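Local coordinates for protein Myo-inositol 2-dehydrogenase (Thermotoga maritima, PDB 3EZY) that catalyses the NAD(+)-dependent oxidation of myo-inositol to scyllo-inosose and so probably serves in a myo-inositol degradation pathway, at residues 99-102 and 103-107; 311-314 and 315-319; 76-79 and 80-84. All coordinates share one frame; numbering follows the deposited sequence.

Interaction 1 (99-102 and 103-107)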
loop_
_atom_site.group_PDB
_atom_site.type_symbol
_atom_site.label_atom_id
_atom_site.label_comp_id
_atom_site.label_asym_id
_atom_site.label_seq_id
_atom_site.Cartn_x
_atom_site.Cartn_y
_atom_site.Cartn_z
ATOM N N LEU A 99 -25.135 -31.408 8.685
ATOM C CA LEU A 99 -23.962 -32.170 8.314
ATOM C C LEU A 99 -24.361 -33.485 7.683
ATOM O O LEU A 99 -23.504 -34.246 7.303
ATOM C CB LEU A 99 -23.053 -32.452 9.518
ATOM C CG LEU A 99 -22.704 -31.168 10.281
ATOM C CD1 LEU A 99 -21.989 -31.418 11.631
ATOM C CD2 LEU A 99 -21.989 -30.178 9.415
ATOM N N ASN A 100 -25.665 -33.737 7.567
ATOM C CA ASN A 100 -26.162 -35.012 7.057
ATOM C C ASN A 100 -26.814 -34.831 5.697
ATOM O O ASN A 100 -27.854 -34.192 5.556
ATOM C CB ASN A 100 -27.159 -35.599 8.050
ATOM C CG ASN A 100 -27.672 -36.943 7.616
ATOM O OD1 ASN A 100 -28.516 -37.038 6.728
ATOM N ND2 ASN A 100 -27.143 -38.002 8.229
ATOM N N LEU A 101 -26.209 -35.394 4.672
ATOM C CA LEU A 101 -26.698 -35.173 3.321
ATOM C C LEU A 101 -28.157 -35.531 3.113
ATOM O O LEU A 101 -28.835 -34.888 2.335
ATOM C CB LEU A 101 -25.866 -35.966 2.333
ATOM C CG LEU A 101 -26.374 -35.722 0.919
ATOM C CD1 LEU A 101 -26.109 -34.255 0.596
ATOM C CD2 LEU A 101 -25.677 -36.663 -0.098
ATOM N N ALA A 102 -28.634 -36.581 3.778
ATOM C CA ALA A 102 -30.015 -37.026 3.577
ATOM C C ALA A 102 -30.925 -35.970 4.176
ATOM O O ALA A 102 -31.880 -35.565 3.568
ATOM C CB ALA A 102 -30.244 -38.405 4.228
ATOM N N ASP A 103 -30.591 -35.478 5.357
ATOM C CA ASP A 103 -31.339 -34.339 5.914
ATOM C C ASP A 103 -31.411 -33.124 4.992
ATOM O O ASP A 103 -32.450 -32.469 4.875
ATOM C CB ASP A 103 -30.777 -33.939 7.276
ATOM C CG ASP A 103 -31.160 -34.929 8.364
ATOM O OD1 ASP A 103 -32.146 -35.669 8.165
ATOM O OD2 ASP A 103 -30.490 -34.972 9.416
ATOM N N VAL A 104 -30.308 -32.793 4.334
ATOM C CA VAL A 104 -30.351 -31.656 3.425
ATOM C C VAL A 104 -31.301 -31.941 2.270
ATOM O O VAL A 104 -32.014 -31.051 1.820
ATOM C CB VAL A 104 -28.921 -31.311 2.875
ATOM C CG1 VAL A 104 -29.008 -30.238 1.817
ATOM C CG2 VAL A 104 -28.033 -30.872 4.037
ATOM N N ASP A 105 -31.305 -33.178 1.762
ATOM C CA ASP A 105 -32.226 -33.517 0.642
ATOM C C ASP A 105 -33.678 -33.389 1.111
ATOM O O ASP A 105 -34.534 -32.866 0.413
ATOM C CB ASP A 105 -31.929 -34.925 0.056
ATOM C CG ASP A 105 -30.692 -34.934 -0.884
ATOM O OD1 ASP A 105 -30.435 -33.904 -1.573
ATOM O OD2 ASP A 105 -29.959 -35.965 -0.923
ATOM N N ARG A 106 -33.958 -33.829 2.321
ATOM C CA ARG A 106 -35.318 -33.698 2.860
ATOM C C ARG A 106 -35.758 -32.252 3.064
ATOM O O ARG A 106 -36.901 -31.874 2.745
ATOM C CB ARG A 106 -35.465 -34.460 4.169
ATOM C CG ARG A 106 -36.203 -35.781 4.023
ATOM C CD ARG A 106 -37.156 -35.995 5.190
ATOM N NE ARG A 106 -38.504 -35.508 4.897
ATOM C CZ ARG A 106 -39.479 -35.471 5.799
ATOM N NH1 ARG A 106 -39.242 -35.892 7.036
ATOM N NH2 ARG A 106 -40.687 -35.019 5.470
ATOM N N MET A 107 -34.849 -31.429 3.600
ATOM C CA MET A 107 -35.095 -29.983 3.809
ATOM C C MET A 107 -35.477 -29.297 2.486
ATOM O O MET A 107 -36.474 -28.571 2.380
ATOM C CB MET A 107 -33.820 -29.347 4.434
ATOM C CG MET A 107 -33.483 -29.827 5.879
ATOM S SD MET A 107 -31.769 -29.527 6.494
ATOM C CE MET A 107 -31.957 -27.799 6.898
#
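Asn100 OD1 accepts from Asp103 N at 2.9 Å, an almost straight bond with an N-H...O angle of 167°. The donor lies in the carbonyl plane of the side-chain amide, on a lone pair. The same OD1 takes a second, weak bond from Ala102 N at 3.0 Å. Asn100 is thus the N-cap of helix 101-114, and one side-chain oxygen serves two amides of its first turn. Chi1 of -178° sets the amide beside the carbonyl carbon, and its rotation about CB-CG brings OD1 to the two N-H groups. Helix 101-114 is the crossover helix between the parallel strands 90-94 and 118-121 of the Rossmann domain. Its regular bonding starts with Val104 N to Asn100 O at 3.1 Å. Asp105 N to Leu101 O and Arg106 N to Ala102 O follow. The carboxylate of Asp103 crosses the Asn100 side chain, its plane 41° from the amide, with OD2 3.7 Å from Asn100 CB. Asp105 points its OD2 to 4.0 Å from Leu101 CG, a loose touch. The polar ends of the later side chains are paired further off. Asp105 OD1 forms a salt bridge with Lys310 on helix 306-325, and Arg106 NH2 forms one with Glu110.

Interaction 2 (311-314 and 315-319)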
loop_
_atom_site.group_PDB
_atom_site.type_symbol
_atom_site.label_atom_id
_atom_site.label_comp_id
_atom_site.label_asym_id
_atom_site.label_seq_id
_atom_site.Cartn_x
_atom_site.Cartn_y
_atom_site.Cartn_z
ATOM N N MET A 311 -24.328 -28.312 -2.159
ATOM C CA MET A 311 -23.056 -28.420 -2.895
ATOM C C MET A 311 -21.836 -28.187 -1.995
ATOM O O MET A 311 -20.825 -28.900 -2.068
ATOM C CB MET A 311 -23.038 -27.440 -4.064
ATOM C CG MET A 311 -24.118 -27.721 -5.146
ATOM S SD MET A 311 -23.909 -29.374 -5.942
ATOM C CE MET A 311 -22.070 -29.540 -5.948
ATOM N N ALA A 312 -21.920 -27.188 -1.140
ATOM C CA ALA A 312 -20.819 -26.929 -0.197
ATOM C C ALA A 312 -20.583 -28.140 0.710
ATOM O O ALA A 312 -19.452 -28.475 1.016
ATOM C CB ALA A 312 -21.130 -25.721 0.632
ATOM N N LEU A 313 -21.657 -28.772 1.169
ATOM C CA LEU A 313 -21.530 -29.972 2.009
ATOM C C LEU A 313 -20.894 -31.126 1.233
ATOM O O LEU A 313 -20.054 -31.828 1.764
ATOM C CB LEU A 313 -22.891 -30.430 2.550
ATOM C CG LEU A 313 -22.901 -31.715 3.400
ATOM C CD1 LEU A 313 -21.999 -31.567 4.631
ATOM C CD2 LEU A 313 -24.363 -32.081 3.866
ATOM N N LEU A 314 -21.306 -31.318 -0.008
ATOM C CA LEU A 314 -20.719 -32.389 -0.820
ATOM C C LEU A 314 -19.224 -32.148 -1.023
ATOM O O LEU A 314 -18.441 -33.077 -0.950
ATOM C CB LEU A 314 -21.437 -32.523 -2.160
ATOM C CG LEU A 314 -22.839 -33.193 -2.112
ATOM C CD1 LEU A 314 -23.650 -32.861 -3.344
ATOM C CD2 LEU A 314 -22.704 -34.711 -1.994
ATOM N N LEU A 315 -18.822 -30.902 -1.264
ATOM C CA LEU A 315 -17.395 -30.607 -1.445
ATOM C C LEU A 315 -16.652 -30.926 -0.145
ATOM O O LEU A 315 -15.515 -31.401 -0.165
ATOM C CB LEU A 315 -17.221 -29.152 -1.878
ATOM C CG LEU A 315 -17.620 -28.947 -3.346
ATOM C CD1 LEU A 315 -17.875 -27.456 -3.671
ATOM C CD2 LEU A 315 -16.498 -29.515 -4.220
ATOM N N GLY A 316 -17.293 -30.643 0.987
ATOM C CA GLY A 316 -16.708 -30.992 2.278
ATOM C C GLY A 316 -16.491 -32.510 2.431
ATOM O O GLY A 316 -15.452 -32.948 2.898
ATOM N N TYR A 317 -17.496 -33.307 2.075
ATOM C CA TYR A 317 -17.354 -34.745 2.141
ATOM C C TYR A 317 -16.272 -35.268 1.197
ATOM O O TYR A 317 -15.511 -36.189 1.570
ATOM C CB TYR A 317 -18.716 -35.419 1.924
ATOM C CG TYR A 317 -19.467 -35.493 3.245
ATOM C CD1 TYR A 317 -18.887 -36.112 4.345
ATOM C CD2 TYR A 317 -20.694 -34.909 3.410
ATOM C CE1 TYR A 317 -19.541 -36.156 5.582
ATOM C CE2 TYR A 317 -21.370 -34.968 4.622
ATOM C CZ TYR A 317 -20.791 -35.581 5.704
ATOM O OH TYR A 317 -21.441 -35.646 6.942
ATOM N N ALA A 318 -16.199 -34.708 -0.012
ATOM C CA ALA A 318 -15.105 -35.069 -0.949
ATOM C C ALA A 318 -13.726 -34.766 -0.372
ATOM O O ALA A 318 -12.800 -35.571 -0.502
ATOM C CB ALA A 318 -15.288 -34.348 -2.326
ATOM N N ALA A 319 -13.563 -33.588 0.232
ATOM C CA ALA A 319 -12.308 -33.239 0.908
ATOM C C ALA A 319 -11.975 -34.151 2.087
ATOM O O ALA A 319 -10.798 -34.510 2.286
ATOM C CB ALA A 319 -12.302 -31.739 1.382
#
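Leu313 and Tyr317, one helical turn apart, make the main side-chain contact. They lie side by side and point the same way. Leu313 CD1 comes 3.5 Å from Tyr317 CE2 and meets the ring obliquely. Leu313 CG lies 3.8 Å from the same CE2, so a leucine branch point and one methyl group both bear on CE2, with CD2 next nearest. A chi1 of 178° carries the Leu313 branch over to the tyrosine, and CD1 lies alongside it. Leu315 packs in another way: its CG sits 3.5 Å from Met311 O, over the backbone of the preceding turn.

The backbone bonds run from residue i+4 to residue i. Leu315 N gives to Met311 O at 2.9 Å, and Ala318 N to Leu314 O at 2.9 Å with an N-H...O angle of 168°. Gly316 N and Tyr317 N bond likewise to Ala312 O and Leu313 O.

Among polar side-chain groups, Tyr317 OH probably hydrogen-bonds to Leu99 O, just ahead of helix 101-114. Replacing Tyr317 by an alanine would probably leave Leu313 CD1 without its ring neighbour and Leu99 O without the hydroxyl.

Around the helix, Leu315 packs on Phe178 of helix 174-185 and on Val189 and Val192 of strand 189-197. Leu313 and Tyr317 both touch Leu171. This is apolar i to i+4 packing on the mostly buried stretch 311-319 of helix 306-325, which links the mixed-sheet part of this Gfo/Idh/MocA enzyme to its Rossmann domain.

Interaction 3 (76-79 and 80-84)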
loop_
_atom_site.group_PDB
_atom_site.type_symbol
_atom_site.label_atom_id
_atom_site.label_comp_id
_atom_site.label_asym_id
_atom_site.label_seq_id
_atom_site.Cartn_x
_atom_site.Cartn_y
_atom_site.Cartn_z
ATOM N N THR A 76 -30.429 -29.283 15.242
ATOM C CA THR A 76 -31.871 -28.998 15.216
ATOM C C THR A 76 -32.339 -28.421 13.879
ATOM O O THR A 76 -33.523 -28.222 13.680
ATOM C CB THR A 76 -32.303 -28.033 16.336
ATOM O OG1 THR A 76 -31.691 -26.758 16.130
ATOM C CG2 THR A 76 -31.849 -28.555 17.709
ATOM N N HIS A 77 -31.425 -28.190 12.945
ATOM C CA HIS A 77 -31.804 -27.404 11.750
ATOM C C HIS A 77 -32.809 -28.114 10.883
ATOM O O HIS A 77 -33.780 -27.511 10.421
ATOM C CB HIS A 77 -30.588 -27.036 10.878
ATOM C CG HIS A 77 -29.712 -25.977 11.471
ATOM N ND1 HIS A 77 -28.530 -25.571 10.876
ATOM C CD2 HIS A 77 -29.838 -25.239 12.604
ATOM C CE1 HIS A 77 -27.983 -24.610 11.603
ATOM N NE2 HIS A 77 -28.750 -24.394 12.657
ATOM N N SER A 78 -32.563 -29.394 10.650
ATOM C CA SER A 78 -33.414 -30.177 9.787
ATOM C C SER A 78 -34.857 -30.189 10.300
ATOM O O SER A 78 -35.791 -29.890 9.577
ATOM C CB SER A 78 -32.907 -31.624 9.726
ATOM O OG SER A 78 -33.539 -32.263 8.648
ATOM N N GLU A 79 -35.025 -30.571 11.557
ATOM C CA GLU A 79 -36.361 -30.605 12.132
ATOM C C GLU A 79 -37.096 -29.265 12.036
ATOM O O GLU A 79 -38.252 -29.219 11.646
ATOM C CB GLU A 79 -36.329 -31.053 13.595
ATOM C CG GLU A 79 -37.728 -30.892 14.238
ATOM C CD GLU A 79 -37.688 -30.977 15.761
ATOM O OE1 GLU A 79 -38.661 -30.536 16.423
ATOM O OE2 GLU A 79 -36.667 -31.478 16.296
ATOM N N LEU A 80 -36.432 -28.182 12.408
ATOM C CA LEU A 80 -37.039 -26.881 12.377
ATOM C C LEU A 80 -37.357 -26.417 10.987
ATOM O O LEU A 80 -38.419 -25.841 10.770
ATOM C CB LEU A 80 -36.166 -25.837 13.087
ATOM C CG LEU A 80 -36.029 -26.170 14.586
ATOM C CD1 LEU A 80 -35.016 -25.255 15.268
ATOM C CD2 LEU A 80 -37.451 -26.085 15.228
ATOM N N VAL A 81 -36.446 -26.622 10.037
ATOM C CA VAL A 81 -36.722 -26.145 8.670
ATOM C C VAL A 81 -37.894 -26.954 8.048
ATOM O O VAL A 81 -38.728 -26.413 7.324
ATOM C CB VAL A 81 -35.463 -26.245 7.783
ATOM C CG1 VAL A 81 -35.863 -26.163 6.264
ATOM C CG2 VAL A 81 -34.461 -25.136 8.144
ATOM N N ILE A 82 -37.939 -28.255 8.307
ATOM C CA ILE A 82 -39.076 -29.041 7.762
ATOM C C ILE A 82 -40.416 -28.623 8.398
ATOM O O ILE A 82 -41.443 -28.517 7.719
ATOM C CB ILE A 82 -38.832 -30.566 7.888
ATOM C CG1 ILE A 82 -37.642 -30.963 7.017
ATOM C CG2 ILE A 82 -40.134 -31.363 7.500
ATOM C CD1 ILE A 82 -37.148 -32.346 7.247
ATOM N N ALA A 83 -40.380 -28.345 9.692
ATOM C CA ALA A 83 -41.492 -27.757 10.420
ATOM C C ALA A 83 -41.926 -26.395 9.841
ATOM O O ALA A 83 -43.131 -26.118 9.716
ATOM C CB ALA A 83 -41.106 -27.610 11.929
ATOM N N CYS A 84 -40.989 -25.519 9.464
ATOM C CA CYS A 84 -41.425 -24.302 8.750
ATOM C C CYS A 84 -42.154 -24.650 7.442
ATOM O O CYS A 84 -43.119 -23.981 7.069
ATOM C CB CYS A 84 -40.255 -23.352 8.419
ATOM S SG CYS A 84 -39.393 -22.699 9.848
#
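Thr76 and Leu80 lie side by side and point the same way, with Leu80 CD1 3.7 Å from Thr76 OG1. They lie near the start of helix 77-86, the crossover helix of the beta-alpha-beta unit formed with strands 67-70 and 90-94 of the Rossmann domain. Leu80 also leans on the backbone, its CG 3.4 Å from Thr76 O. That same carbonyl oxygen accepts from Leu80 N at 3.2 Å, nearly straight at 170°. The next bonds are Val81 N to His77 O at 2.8 Å, Ile82 N to Ser78 O and Ala83 N to Glu79 O. Val81 CG2 covers His77 O at 3.4 Å. Ala83 CB sits at 3.3 Å from Glu79 O.

Further out, Thr76 OG1 hydrogen-bonds to Ser73 O and to Ser72 OG, which pins the hydroxyl beside Leu80. His77 is held at both ring nitrogens: ND1 bonds to Pro96 O and NE2 to Ser72 O. These bonds tie the start of the helix to the loops that follow strands 67-70 and 90-94. Leu80 packs on Val70 and on Ile60 of helix 56-61, while Val81 packs on Val91 and Cys93.

On the side of helix 101-114, Ser78 touches Asp103 and Met107. Ile82 has CG1 anti to its carbonyl carbon (chi1 -65°), which sends the branch back along the helix. Its CD1 ends 3.9 Å from Ser78 OG.

How the interactions relate
Interaction 3 comes first along the chain, interaction 1 next and interaction 2 last. Interactions 1 and 3 lie on successive crossover helices of the Rossmann domain, with centres about 11 Å apart. These helices touch, for instance where Met107 CE lies against Val81 CG2. Interaction 2 lies on helix 306-325, and its centre is about 13 Å from that of interaction 1. There Val104 CG2 packs on Leu313 CD2, and Leu101 CD2 on Leu314 CD2. Interactions 2 and 3 do not touch; their nearest atoms are about 10 Å apart. Helix 101-114 therefore stands between the other two and joins the nucleotide-binding fold to a helix near the C-terminus.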